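Local coordinates for protein bifunctional cytochrome P450/NADPH--P450 reductase (Deinococcus aerius, PDB 7F3H) that probably hydroxylates fatty-acid-like or related organic substrates at a heme iron, using NADPH-derived electrons delivered through its fused reductase part, at residues A[327-335]-A[436-444]; A[272-283]-A[411-419]. All coordinates share one frame; numbering follows the deposited sequence.

Contact 1: A[327-335]-A[436-444]; sequences RFWSTIPNY and LKVKQSLTI. With HEM (protoporphyrin IX containing Fe), chain E.
The backbone N of I444 donates to T331 O at 3.0 Å, joining the two segments. The CA-H of T443 also lies against that oxygen, at a bent angle, so T331 O takes a full bond and a weaker C-H...O contact from adjacent residues. From this tether the I444 side chain reaches back toward W329. Its CB branches with CG1 set between the backbone N and the carbonyl carbon (chi1 53°), which lays CG1 3.7 Å from T331 CA. Beyond it, CD1 stops 3.3 Å from S330 O and lies in the plane of the W329 indole, 3.9 Å from the ring edge at CE3. The other branch, CG2, slides past the P333 ring at CG. Segment 327-335 begins within the helix that carries the ExxR motif of P450s, where E324 and R327 form a salt bridge, and meets the C-terminal hairpin 438-440/444-446, a pairing that borders the heme pocket in this fold. The rest of the benzo ring is met obliquely by L436, with CD2 3.5 Å from W329 CZ2, and by V438 CG2 near CZ3, while F278 stacks on the indole. At the heme end, I332 CD1 rests 3.7 Å from C1D of the porphyrin, and T331 OG1, hydrogen-bonded to T271 O, sits 3.4 Å from CBC of a vinyl group.

Contact 2: A[272-283]-A[411-419]; sequences TSGLLAFTLYLL and ALTEAKLAL. With HEM (protoporphyrin IX containing Fe), chain E.
The helical segments 272-283 and 411-419 run broadly the same way, their axes 10.1 Å apart at closest approach and crossing at -37°, with T272 and A411 bringing their CA atoms to 5.9 Å. At this heme end T272 splits its work between two branches. With OG1 anti to the carbonyl carbon (chi1 -48°), the hydroxyl faces the porphyrin 3.5 Å from CAB and is hydrogen-bonded to G268 O one turn earlier, while CG2 crosses the end of E414 at about a right angle, 3.4 Å from OE1. A411 adds its methyl to the same rim, CB lying 3.7 Å from the heme methyl CMC. Replacing T272 with an alanine would probably leave G268 O without its side-chain donor and open a gap between E414 and the heme vinyl. The two helices are the long I-helix of the P450 fold, just past its AGHET sequence, and the L-helix that follows the loop supplying the cysteine ligand to the iron. Farther from the heme the interface is all hydrocarbon. L276 lays CD2 on the A415 methyl at 3.9 Å, the small alanine giving it room. L419 then enters as a knob into the hole formed by L276, T279, L280 and L283: its CD1 meets T279 CG2 at 3.6 Å and its CD2 slides past L280 CD2 at 4.0 Å. T279 can offer that methyl because its OG1 is turned back to L275 O, which T279 N and OG1 grip from opposite faces of the carbonyl plane.

The centres of contacts 1 and 2 lie about 14 Å apart, and their segments alternate along the chain: 272-283, 327-335, 411-419, then 436-444. Helix 254-285 sits between the other elements, turning one flank to helix 408-425 and another to the end of helix 317-329 and the C-terminal hairpin. The two contacts touch directly, W329 CB standing 3.5 Å from F278 CG and T331 CG2 3.4 Å from L275 N; farther from the heme, L436 packs on Y281. Each contact reaches the heme at one end, so parts distant in sequence converge round one cofactor, as in the P450 core generally, and the central helix ties the two interfaces together.

Contact 1: A[327-335]-A[436-444]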
loop_
_atom_site.group_PDB
_atom_site.type_symbol
_atom_site.label_atom_id
_atom_site.label_comp_id
_atom_site.label_asym_id
_atom_site.label_seq_id
_atom_site.Cartn_x
_atom_site.Cartn_y
_atom_site.Cartn_z
ATOM N N ARG A 327 4.415 -1.017 -10.945
ATOM C CA ARG A 327 3.730 -0.606 -12.172
ATOM C C ARG A 327 2.653 -1.617 -12.588
ATOM O O ARG A 327 1.552 -1.221 -12.966
ATOM C CB ARG A 327 4.719 -0.364 -13.317
ATOM C CG ARG A 327 4.080 0.343 -14.515
ATOM C CD ARG A 327 5.085 0.585 -15.619
ATOM N NE ARG A 327 5.439 -0.662 -16.286
ATOM C CZ ARG A 327 4.711 -1.232 -17.241
ATOM N NH1 ARG A 327 3.582 -0.656 -17.642
ATOM N NH2 ARG A 327 5.101 -2.389 -17.765
ATOM N N PHE A 328 2.947 -2.930 -12.536
ATOM C CA PHE A 328 1.914 -3.929 -12.838
ATOM C C PHE A 328 0.799 -3.971 -11.794
ATOM O O PHE A 328 -0.364 -4.169 -12.161
ATOM C CB PHE A 328 2.439 -5.370 -12.940
ATOM C CG PHE A 328 2.981 -5.763 -14.273
ATOM C CD1 PHE A 328 3.048 -4.860 -15.316
ATOM C CD2 PHE A 328 3.162 -7.112 -14.560
ATOM C CE1 PHE A 328 3.498 -5.248 -16.572
ATOM C CE2 PHE A 328 3.585 -7.533 -15.818
ATOM C CZ PHE A 328 3.760 -6.583 -16.834
ATOM N N TRP A 329 1.124 -3.898 -10.499
ATOM C CA TRP A 329 0.176 -4.287 -9.438
ATOM C C TRP A 329 0.296 -3.359 -8.218
ATOM O O TRP A 329 0.511 -3.780 -7.088
ATOM C CB TRP A 329 0.380 -5.757 -9.042
ATOM C CG TRP A 329 -0.074 -6.727 -10.106
ATOM C CD1 TRP A 329 0.710 -7.540 -10.884
ATOM C CD2 TRP A 329 -1.431 -6.958 -10.521
ATOM N NE1 TRP A 329 -0.087 -8.270 -11.759
ATOM C CE2 TRP A 329 -1.398 -7.912 -11.562
ATOM C CE3 TRP A 329 -2.669 -6.456 -10.099
ATOM C CZ2 TRP A 329 -2.554 -8.373 -12.181
ATOM C CZ3 TRP A 329 -3.816 -6.909 -10.722
ATOM C CH2 TRP A 329 -3.752 -7.863 -11.750
ATOM N N SER A 330 0.174 -2.055 -8.472
ATOM C CA SER A 330 0.103 -1.051 -7.411
ATOM C C SER A 330 -1.069 -1.340 -6.468
ATOM O O SER A 330 -2.229 -1.454 -6.899
ATOM C CB SER A 330 -0.021 0.324 -8.075
ATOM O OG SER A 330 0.176 1.391 -7.188
ATOM N N THR A 331 -0.775 -1.422 -5.165
ATOM C CA THR A 331 -1.718 -2.045 -4.251
ATOM C C THR A 331 -2.798 -1.095 -3.734
ATOM O O THR A 331 -3.817 -1.573 -3.219
ATOM C CB THR A 331 -0.977 -2.707 -3.075
ATOM O OG1 THR A 331 -0.146 -1.747 -2.397
ATOM C CG2 THR A 331 -0.079 -3.851 -3.587
ATOM N N ILE A 332 -2.632 0.220 -3.852
ATOM C CA ILE A 332 -3.813 1.080 -3.734
ATOM C C ILE A 332 -4.131 1.586 -5.129
ATOM O O ILE A 332 -3.534 2.576 -5.591
ATOM C CB ILE A 332 -3.655 2.256 -2.759
ATOM C CG1 ILE A 332 -3.286 1.801 -1.338
ATOM C CG2 ILE A 332 -4.979 2.998 -2.712
ATOM C CD1 ILE A 332 -3.022 2.980 -0.340
ATOM N N PRO A 333 -5.026 0.917 -5.852
ATOM C CA PRO A 333 -5.152 1.165 -7.301
ATOM C C PRO A 333 -6.228 2.151 -7.763
ATOM O O PRO A 333 -6.378 2.313 -8.978
ATOM C CB PRO A 333 -5.448 -0.247 -7.826
ATOM C CG PRO A 333 -6.295 -0.880 -6.720
ATOM C CD PRO A 333 -5.801 -0.256 -5.408
ATOM N N ASN A 334 -6.988 2.820 -6.892
ATOM C CA ASN A 334 -8.091 3.636 -7.413
ATOM C C ASN A 334 -8.397 4.812 -6.499
ATOM O O ASN A 334 -9.560 5.194 -6.334
ATOM C CB ASN A 334 -9.358 2.801 -7.636
ATOM C CG ASN A 334 -10.144 3.259 -8.847
ATOM O OD1 ASN A 334 -9.613 3.957 -9.735
ATOM N ND2 ASN A 334 -11.410 2.885 -8.895
ATOM N N TYR A 335 -7.364 5.396 -5.893
ATOM C CA TYR A 335 -7.547 6.575 -5.061
ATOM C C TYR A 335 -7.924 7.774 -5.913
ATOM O O TYR A 335 -7.587 7.853 -7.102
ATOM C CB TYR A 335 -6.286 6.844 -4.249
ATOM C CG TYR A 335 -5.024 7.196 -5.028
ATOM C CD1 TYR A 335 -4.740 8.504 -5.361
ATOM C CD2 TYR A 335 -4.103 6.212 -5.397
ATOM C CE1 TYR A 335 -3.572 8.837 -6.041
ATOM C CE2 TYR A 335 -2.914 6.536 -6.075
ATOM C CZ TYR A 335 -2.668 7.860 -6.407
ATOM O OH TYR A 335 -1.516 8.247 -7.083
ATOM N N LEU A 436 -3.512 -16.474 -10.732
ATOM C CA LEU A 436 -3.638 -15.212 -10.012
ATOM C C LEU A 436 -5.105 -14.888 -9.768
ATOM O O LEU A 436 -5.905 -14.869 -10.709
ATOM C CB LEU A 436 -2.947 -14.087 -10.787
ATOM C CG LEU A 436 -3.119 -12.691 -10.164
ATOM C CD1 LEU A 436 -2.529 -12.611 -8.774
ATOM C CD2 LEU A 436 -2.510 -11.632 -11.041
ATOM N N LYS A 437 -5.451 -14.712 -8.487
ATOM C CA LYS A 437 -6.773 -14.304 -8.009
ATOM C C LYS A 437 -6.554 -13.080 -7.128
ATOM O O LYS A 437 -5.865 -13.162 -6.105
ATOM C CB LYS A 437 -7.496 -15.425 -7.242
ATOM C CG LYS A 437 -9.041 -15.382 -7.348
ATOM C CD LYS A 437 -9.767 -16.348 -6.387
ATOM C CE LYS A 437 -10.186 -17.652 -7.110
ATOM N NZ LYS A 437 -11.322 -18.382 -6.460
ATOM N N VAL A 438 -7.047 -11.928 -7.581
ATOM C CA VAL A 438 -6.846 -10.644 -6.916
ATOM C C VAL A 438 -8.077 -10.292 -6.081
ATOM O O VAL A 438 -9.215 -10.417 -6.548
ATOM C CB VAL A 438 -6.538 -9.549 -7.945
ATOM C CG1 VAL A 438 -6.322 -8.223 -7.246
ATOM C CG2 VAL A 438 -5.326 -9.948 -8.758
ATOM N N LYS A 439 -7.867 -9.914 -4.826
ATOM C CA LYS A 439 -8.957 -9.437 -3.985
ATOM C C LYS A 439 -8.732 -7.964 -3.660
ATOM O O LYS A 439 -7.606 -7.545 -3.341
ATOM C CB LYS A 439 -9.094 -10.268 -2.693
ATOM C CG LYS A 439 -10.270 -9.856 -1.740
ATOM C CD LYS A 439 -11.695 -10.257 -2.132
ATOM C CE LYS A 439 -11.879 -11.757 -1.836
ATOM N NZ LYS A 439 -11.853 -12.038 -0.345
ATOM N N GLN A 440 -9.813 -7.188 -3.768
ATOM C CA GLN A 440 -9.828 -5.755 -3.527
ATOM C C GLN A 440 -10.606 -5.446 -2.247
ATOM O O GLN A 440 -11.771 -5.832 -2.111
ATOM C CB GLN A 440 -10.453 -5.015 -4.710
ATOM C CG GLN A 440 -10.246 -3.525 -4.571
ATOM C CD GLN A 440 -10.731 -2.771 -5.765
ATOM O OE1 GLN A 440 -11.455 -3.315 -6.617
ATOM N NE2 GLN A 440 -10.341 -1.508 -5.853
ATOM N N SER A 441 -9.953 -4.732 -1.326
ATOM C CA SER A 441 -10.536 -4.105 -0.151
ATOM C C SER A 441 -10.076 -2.653 -0.132
ATOM O O SER A 441 -10.358 -1.900 -1.073
ATOM C CB SER A 441 -10.104 -4.853 1.103
ATOM O OG SER A 441 -8.693 -4.785 1.256
ATOM N N LEU A 442 -9.390 -2.219 0.931
ATOM C CA LEU A 442 -8.662 -0.957 0.816
ATOM C C LEU A 442 -7.562 -1.087 -0.234
ATOM O O LEU A 442 -7.317 -0.157 -1.014
ATOM C CB LEU A 442 -8.089 -0.539 2.176
ATOM C CG LEU A 442 -7.520 0.878 2.371
ATOM C CD1 LEU A 442 -8.649 1.873 2.704
ATOM C CD2 LEU A 442 -6.369 0.937 3.429
ATOM N N THR A 443 -6.937 -2.267 -0.304
ATOM C CA THR A 443 -5.816 -2.610 -1.167
ATOM C C THR A 443 -6.208 -3.786 -2.062
ATOM O O THR A 443 -7.313 -4.315 -1.978
ATOM C CB THR A 443 -4.585 -2.963 -0.335
ATOM O OG1 THR A 443 -4.992 -3.859 0.701
ATOM C CG2 THR A 443 -3.976 -1.704 0.313
ATOM N N ILE A 444 -5.318 -4.137 -2.987
ATOM C CA ILE A 444 -5.435 -5.342 -3.804
ATOM C C ILE A 444 -4.320 -6.288 -3.443
ATOM O O ILE A 444 -3.261 -5.900 -2.932
ATOM C CB ILE A 444 -5.454 -5.115 -5.328
ATOM C CG1 ILE A 444 -4.247 -4.283 -5.732
ATOM C CG2 ILE A 444 -6.787 -4.614 -5.786
ATOM C CD1 ILE A 444 -4.074 -4.162 -7.224
HETATM C CHA HEM E . -0.521 7.502 1.731
HETATM C CHB HEM E . 1.895 5.401 5.386
HETATM C CHC HEM E . 3.254 1.803 2.391
HETATM C CHD HEM E . 0.600 3.755 -1.167
HETATM C C1A HEM E . 0.018 7.248 2.967
HETATM C C2A HEM E . -0.200 8.044 4.156
HETATM C C3A HEM E . 0.490 7.500 5.171
HETATM C C4A HEM E . 1.109 6.283 4.669
HETATM C CMA HEM E . 0.558 8.030 6.626
HETATM C CAA HEM E . -0.998 9.357 4.173
HETATM C CBA HEM E . -0.001 10.500 3.950
HETATM C CGA HEM E . -0.665 11.875 4.027
HETATM O O1A HEM E . -0.070 12.745 4.720
HETATM O O2A HEM E . -1.804 12.123 3.528
HETATM C C1B HEM E . 2.512 4.266 4.900
HETATM C C2B HEM E . 3.397 3.375 5.641
HETATM C C3B HEM E . 3.803 2.418 4.788
HETATM C C4B HEM E . 3.134 2.631 3.518
HETATM C CMB HEM E . 3.826 3.600 7.105
HETATM C CAB HEM E . 4.681 1.167 5.015
HETATM C CBB HEM E . 5.130 0.755 6.203
HETATM C C1C HEM E . 2.646 2.000 1.161
HETATM C C2C HEM E . 2.814 1.187 -0.050
HETATM C C3C HEM E . 2.044 1.766 -0.991
HETATM C C4C HEM E . 1.427 2.937 -0.447
HETATM C CMC HEM E . 3.677 -0.104 -0.165
HETATM C CAC HEM E . 1.792 1.417 -2.450
HETATM C CBC HEM E . 2.385 0.390 -3.042
HETATM C C1D HEM E . 0.059 4.935 -0.695
HETATM C C2D HEM E . -0.844 5.818 -1.430
HETATM C C3D HEM E . -1.131 6.835 -0.620
HETATM C C4D HEM E . -0.457 6.648 0.650
HETATM C CMD HEM E . -1.366 5.635 -2.880
HETATM C CAD HEM E . -2.047 7.987 -0.988
HETATM C CBD HEM E . -3.414 7.487 -0.602
HETATM C CGD HEM E . -4.478 8.442 -1.026
HETATM O O1D HEM E . -5.577 8.301 -0.437
HETATM O O2D HEM E . -4.239 9.315 -1.923
HETATM N NA HEM E . 0.794 6.169 3.330
HETATM N NB HEM E . 2.385 3.794 3.616
HETATM N NC HEM E . 1.779 3.047 0.877
HETATM N ND HEM E . 0.272 5.477 0.563
HETATM FE FE HEM E . 1.376 4.705 2.021
#

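Contact 2: A[272-283]-A[411-419]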
loop_
_atom_site.group_PDB
_atom_site.type_symbol
_atom_site.label_atom_id
_atom_site.label_comp_id
_atom_site.label_asym_id
_atom_site.label_seq_id
_atom_site.Cartn_x
_atom_site.Cartn_y
_atom_site.Cartn_z
ATOM N N THR A 272 2.161 -2.859 1.702
ATOM C CA THR A 272 3.493 -3.440 1.633
ATOM C C THR A 272 3.452 -4.950 1.466
ATOM O O THR A 272 4.190 -5.504 0.643
ATOM C CB THR A 272 4.239 -3.053 2.890
ATOM O OG1 THR A 272 4.046 -1.638 3.071
ATOM C CG2 THR A 272 5.722 -3.395 2.783
ATOM N N SER A 273 2.596 -5.650 2.230
ATOM C CA SER A 273 2.506 -7.090 2.038
ATOM C C SER A 273 1.970 -7.396 0.644
ATOM O O SER A 273 2.414 -8.357 0.012
ATOM C CB SER A 273 1.644 -7.755 3.124
ATOM O OG SER A 273 0.293 -7.369 2.995
ATOM N N GLY A 274 1.005 -6.606 0.153
ATOM C CA GLY A 274 0.569 -6.760 -1.220
ATOM C C GLY A 274 1.706 -6.631 -2.215
ATOM O O GLY A 274 1.867 -7.471 -3.111
ATOM N N LEU A 275 2.501 -5.556 -2.085
ATOM C CA LEU A 275 3.634 -5.369 -2.985
ATOM C C LEU A 275 4.523 -6.606 -2.970
ATOM O O LEU A 275 4.971 -7.072 -4.027
ATOM C CB LEU A 275 4.422 -4.106 -2.615
ATOM C CG LEU A 275 5.800 -3.931 -3.284
ATOM C CD1 LEU A 275 5.715 -4.139 -4.787
ATOM C CD2 LEU A 275 6.475 -2.562 -2.979
ATOM N N LEU A 276 4.763 -7.157 -1.773
ATOM C CA LEU A 276 5.692 -8.273 -1.635
ATOM C C LEU A 276 5.133 -9.561 -2.240
ATOM O O LEU A 276 5.842 -10.281 -2.957
ATOM C CB LEU A 276 6.039 -8.462 -0.171
ATOM C CG LEU A 276 7.201 -7.564 0.253
ATOM C CD1 LEU A 276 7.252 -7.547 1.763
ATOM C CD2 LEU A 276 8.481 -8.114 -0.323
ATOM N N ALA A 277 3.856 -9.846 -1.980
ATOM C CA ALA A 277 3.208 -11.010 -2.574
ATOM C C ALA A 277 3.157 -10.906 -4.092
ATOM O O ALA A 277 3.451 -11.877 -4.806
ATOM C CB ALA A 277 1.806 -11.155 -2.013
ATOM N N PHE A 278 2.805 -9.732 -4.610
ATOM C CA PHE A 278 2.764 -9.564 -6.055
ATOM C C PHE A 278 4.149 -9.746 -6.653
ATOM O O PHE A 278 4.292 -10.309 -7.741
ATOM C CB PHE A 278 2.192 -8.190 -6.430
ATOM C CG PHE A 278 0.678 -8.161 -6.546
ATOM C CD1 PHE A 278 0.018 -8.998 -7.433
ATOM C CD2 PHE A 278 -0.085 -7.312 -5.744
ATOM C CE1 PHE A 278 -1.373 -8.984 -7.530
ATOM C CE2 PHE A 278 -1.483 -7.303 -5.841
ATOM C CZ PHE A 278 -2.118 -8.141 -6.737
ATOM N N THR A 279 5.188 -9.296 -5.948
ATOM C CA THR A 279 6.543 -9.449 -6.472
ATOM C C THR A 279 6.951 -10.910 -6.540
ATOM O O THR A 279 7.544 -11.354 -7.531
ATOM C CB THR A 279 7.513 -8.640 -5.622
ATOM O OG1 THR A 279 7.146 -7.251 -5.703
ATOM C CG2 THR A 279 8.949 -8.833 -6.099
ATOM N N LEU A 280 6.686 -11.675 -5.484
ATOM C CA LEU A 280 6.999 -13.099 -5.566
ATOM C C LEU A 280 6.213 -13.758 -6.695
ATOM O O LEU A 280 6.758 -14.588 -7.434
ATOM C CB LEU A 280 6.739 -13.783 -4.236
ATOM C CG LEU A 280 7.674 -13.341 -3.119
ATOM C CD1 LEU A 280 7.135 -13.909 -1.820
ATOM C CD2 LEU A 280 9.067 -13.859 -3.354
ATOM N N TYR A 281 4.937 -13.377 -6.874
ATOM C CA TYR A 281 4.164 -13.867 -8.023
ATOM C C TYR A 281 4.854 -13.531 -9.349
ATOM O O TYR A 281 4.976 -14.391 -10.240
ATOM C CB TYR A 281 2.760 -13.266 -8.029
ATOM C CG TYR A 281 2.001 -13.548 -9.302
ATOM C CD1 TYR A 281 1.481 -14.817 -9.564
ATOM C CD2 TYR A 281 1.837 -12.562 -10.273
ATOM C CE1 TYR A 281 0.794 -15.086 -10.743
ATOM C CE2 TYR A 281 1.157 -12.816 -11.461
ATOM C CZ TYR A 281 0.646 -14.082 -11.691
ATOM O OH TYR A 281 -0.032 -14.358 -12.851
ATOM N N LEU A 282 5.229 -12.251 -9.530
ATOM C CA LEU A 282 5.829 -11.791 -10.787
ATOM C C LEU A 282 7.162 -12.470 -11.054
ATOM O O LEU A 282 7.492 -12.781 -12.203
ATOM C CB LEU A 282 6.015 -10.279 -10.766
ATOM C CG LEU A 282 4.674 -9.553 -10.814
ATOM C CD1 LEU A 282 4.841 -8.062 -10.582
ATOM C CD2 LEU A 282 3.916 -9.870 -12.149
ATOM N N LEU A 283 7.936 -12.709 -9.998
ATOM C CA LEU A 283 9.196 -13.410 -10.149
ATOM C C LEU A 283 8.960 -14.861 -10.549
ATOM O O LEU A 283 9.667 -15.389 -11.410
ATOM C CB LEU A 283 9.992 -13.298 -8.843
ATOM C CG LEU A 283 10.509 -11.895 -8.483
ATOM C CD1 LEU A 283 11.222 -11.898 -7.111
ATOM C CD2 LEU A 283 11.452 -11.398 -9.553
ATOM N N ALA A 411 8.492 1.438 3.273
ATOM C CA ALA A 411 7.958 0.295 2.548
ATOM C C ALA A 411 9.022 -0.327 1.661
ATOM O O ALA A 411 9.339 -1.523 1.802
ATOM C CB ALA A 411 6.758 0.723 1.707
ATOM N N LEU A 412 9.641 0.506 0.801
ATOM C CA LEU A 412 10.601 0.009 -0.179
ATOM C C LEU A 412 11.818 -0.588 0.508
ATOM O O LEU A 412 12.333 -1.630 0.077
ATOM C CB LEU A 412 11.001 1.116 -1.158
ATOM C CG LEU A 412 9.888 1.518 -2.147
ATOM C CD1 LEU A 412 10.324 2.712 -2.991
ATOM C CD2 LEU A 412 9.462 0.344 -3.033
ATOM N N THR A 413 12.277 0.023 1.598
ATOM C CA THR A 413 13.381 -0.582 2.331
ATOM C C THR A 413 12.977 -1.955 2.856
ATOM O O THR A 413 13.748 -2.937 2.770
ATOM C CB THR A 413 13.807 0.339 3.476
ATOM O OG1 THR A 413 14.038 1.654 2.954
ATOM C CG2 THR A 413 15.072 -0.147 4.165
ATOM N N GLU A 414 11.771 -2.039 3.423
ATOM C CA GLU A 414 11.366 -3.253 4.101
ATOM C C GLU A 414 11.370 -4.383 3.062
ATOM O O GLU A 414 11.891 -5.479 3.295
ATOM C CB GLU A 414 9.922 -3.198 4.537
ATOM C CG GLU A 414 9.738 -3.890 5.870
ATOM C CD GLU A 414 8.324 -4.334 6.243
ATOM O OE1 GLU A 414 7.537 -4.705 5.349
ATOM O OE2 GLU A 414 7.742 -3.519 7.094
ATOM N N ALA A 415 10.765 -4.098 1.898
ATOM C CA ALA A 415 10.586 -5.058 0.801
ATOM C C ALA A 415 11.913 -5.455 0.155
ATOM O O ALA A 415 12.155 -6.645 -0.110
ATOM C CB ALA A 415 9.666 -4.444 -0.247
ATOM N N LYS A 416 12.778 -4.471 -0.135
ATOM C CA LYS A 416 14.115 -4.799 -0.604
ATOM C C LYS A 416 14.774 -5.814 0.328
ATOM O O LYS A 416 15.279 -6.847 -0.127
ATOM C CB LYS A 416 14.960 -3.528 -0.705
ATOM C CG LYS A 416 14.557 -2.585 -1.798
ATOM C CD LYS A 416 15.407 -1.339 -1.736
ATOM C CE LYS A 416 14.663 -0.164 -2.342
ATOM N NZ LYS A 416 15.501 1.012 -2.718
ATOM N N LEU A 417 14.735 -5.552 1.646
ATOM C CA LEU A 417 15.426 -6.407 2.617
ATOM C C LEU A 417 14.816 -7.799 2.695
ATOM O O LEU A 417 15.535 -8.809 2.776
ATOM C CB LEU A 417 15.388 -5.760 3.995
ATOM C CG LEU A 417 15.921 -6.622 5.126
ATOM C CD1 LEU A 417 17.372 -7.013 4.892
ATOM C CD2 LEU A 417 15.777 -5.860 6.419
ATOM N N ALA A 418 13.489 -7.863 2.765
ATOM C CA ALA A 418 12.801 -9.146 2.800
ATOM C C ALA A 418 13.200 -9.985 1.597
ATOM O O ALA A 418 13.542 -11.166 1.734
ATOM C CB ALA A 418 11.283 -8.936 2.840
ATOM N N LEU A 419 13.165 -9.376 0.409
ATOM C CA LEU A 419 13.467 -10.113 -0.814
ATOM C C LEU A 419 14.913 -10.586 -0.815
ATOM O O LEU A 419 15.204 -11.736 -1.166
ATOM C CB LEU A 419 13.180 -9.216 -2.025
ATOM C CG LEU A 419 11.709 -9.211 -2.487
ATOM C CD1 LEU A 419 11.315 -8.060 -3.463
ATOM C CD2 LEU A 419 11.369 -10.566 -3.101
HETATM C CHA HEM E . -0.521 7.502 1.731
HETATM C CHB HEM E . 1.895 5.401 5.386
HETATM C CHC HEM E . 3.254 1.803 2.391
HETATM C CHD HEM E . 0.600 3.755 -1.167
HETATM C C1A HEM E . 0.018 7.248 2.967
HETATM C C2A HEM E . -0.200 8.044 4.156
HETATM C C3A HEM E . 0.490 7.500 5.171
HETATM C C4A HEM E . 1.109 6.283 4.669
HETATM C CMA HEM E . 0.558 8.030 6.626
HETATM C CAA HEM E . -0.998 9.357 4.173
HETATM C CBA HEM E . -0.001 10.500 3.950
HETATM C CGA HEM E . -0.665 11.875 4.027
HETATM O O1A HEM E . -0.070 12.745 4.720
HETATM O O2A HEM E . -1.804 12.123 3.528
HETATM C C1B HEM E . 2.512 4.266 4.900
HETATM C C2B HEM E . 3.397 3.375 5.641
HETATM C C3B HEM E . 3.803 2.418 4.788
HETATM C C4B HEM E . 3.134 2.631 3.518
HETATM C CMB HEM E . 3.826 3.600 7.105
HETATM C CAB HEM E . 4.681 1.167 5.015
HETATM C CBB HEM E . 5.130 0.755 6.203
HETATM C C1C HEM E . 2.646 2.000 1.161
HETATM C C2C HEM E . 2.814 1.187 -0.050
HETATM C C3C HEM E . 2.044 1.766 -0.991
HETATM C C4C HEM E . 1.427 2.937 -0.447
HETATM C CMC HEM E . 3.677 -0.104 -0.165
HETATM C CAC HEM E . 1.792 1.417 -2.450
HETATM C CBC HEM E . 2.385 0.390 -3.042
HETATM C C1D HEM E . 0.059 4.935 -0.695
HETATM C C2D HEM E . -0.844 5.818 -1.430
HETATM C C3D HEM E . -1.131 6.835 -0.620
HETATM C C4D HEM E . -0.457 6.648 0.650
HETATM C CMD HEM E . -1.366 5.635 -2.880
HETATM C CAD HEM E . -2.047 7.987 -0.988
HETATM C CBD HEM E . -3.414 7.487 -0.602
HETATM C CGD HEM E . -4.478 8.442 -1.026
HETATM O O1D HEM E . -5.577 8.301 -0.437
HETATM O O2D HEM E . -4.239 9.315 -1.923
HETATM N NA HEM E . 0.794 6.169 3.330
HETATM N NB HEM E . 2.385 3.794 3.616
HETATM N NC HEM E . 1.779 3.047 0.877
HETATM N ND HEM E . 0.272 5.477 0.563
HETATM FE FE HEM E . 1.376 4.705 2.021
#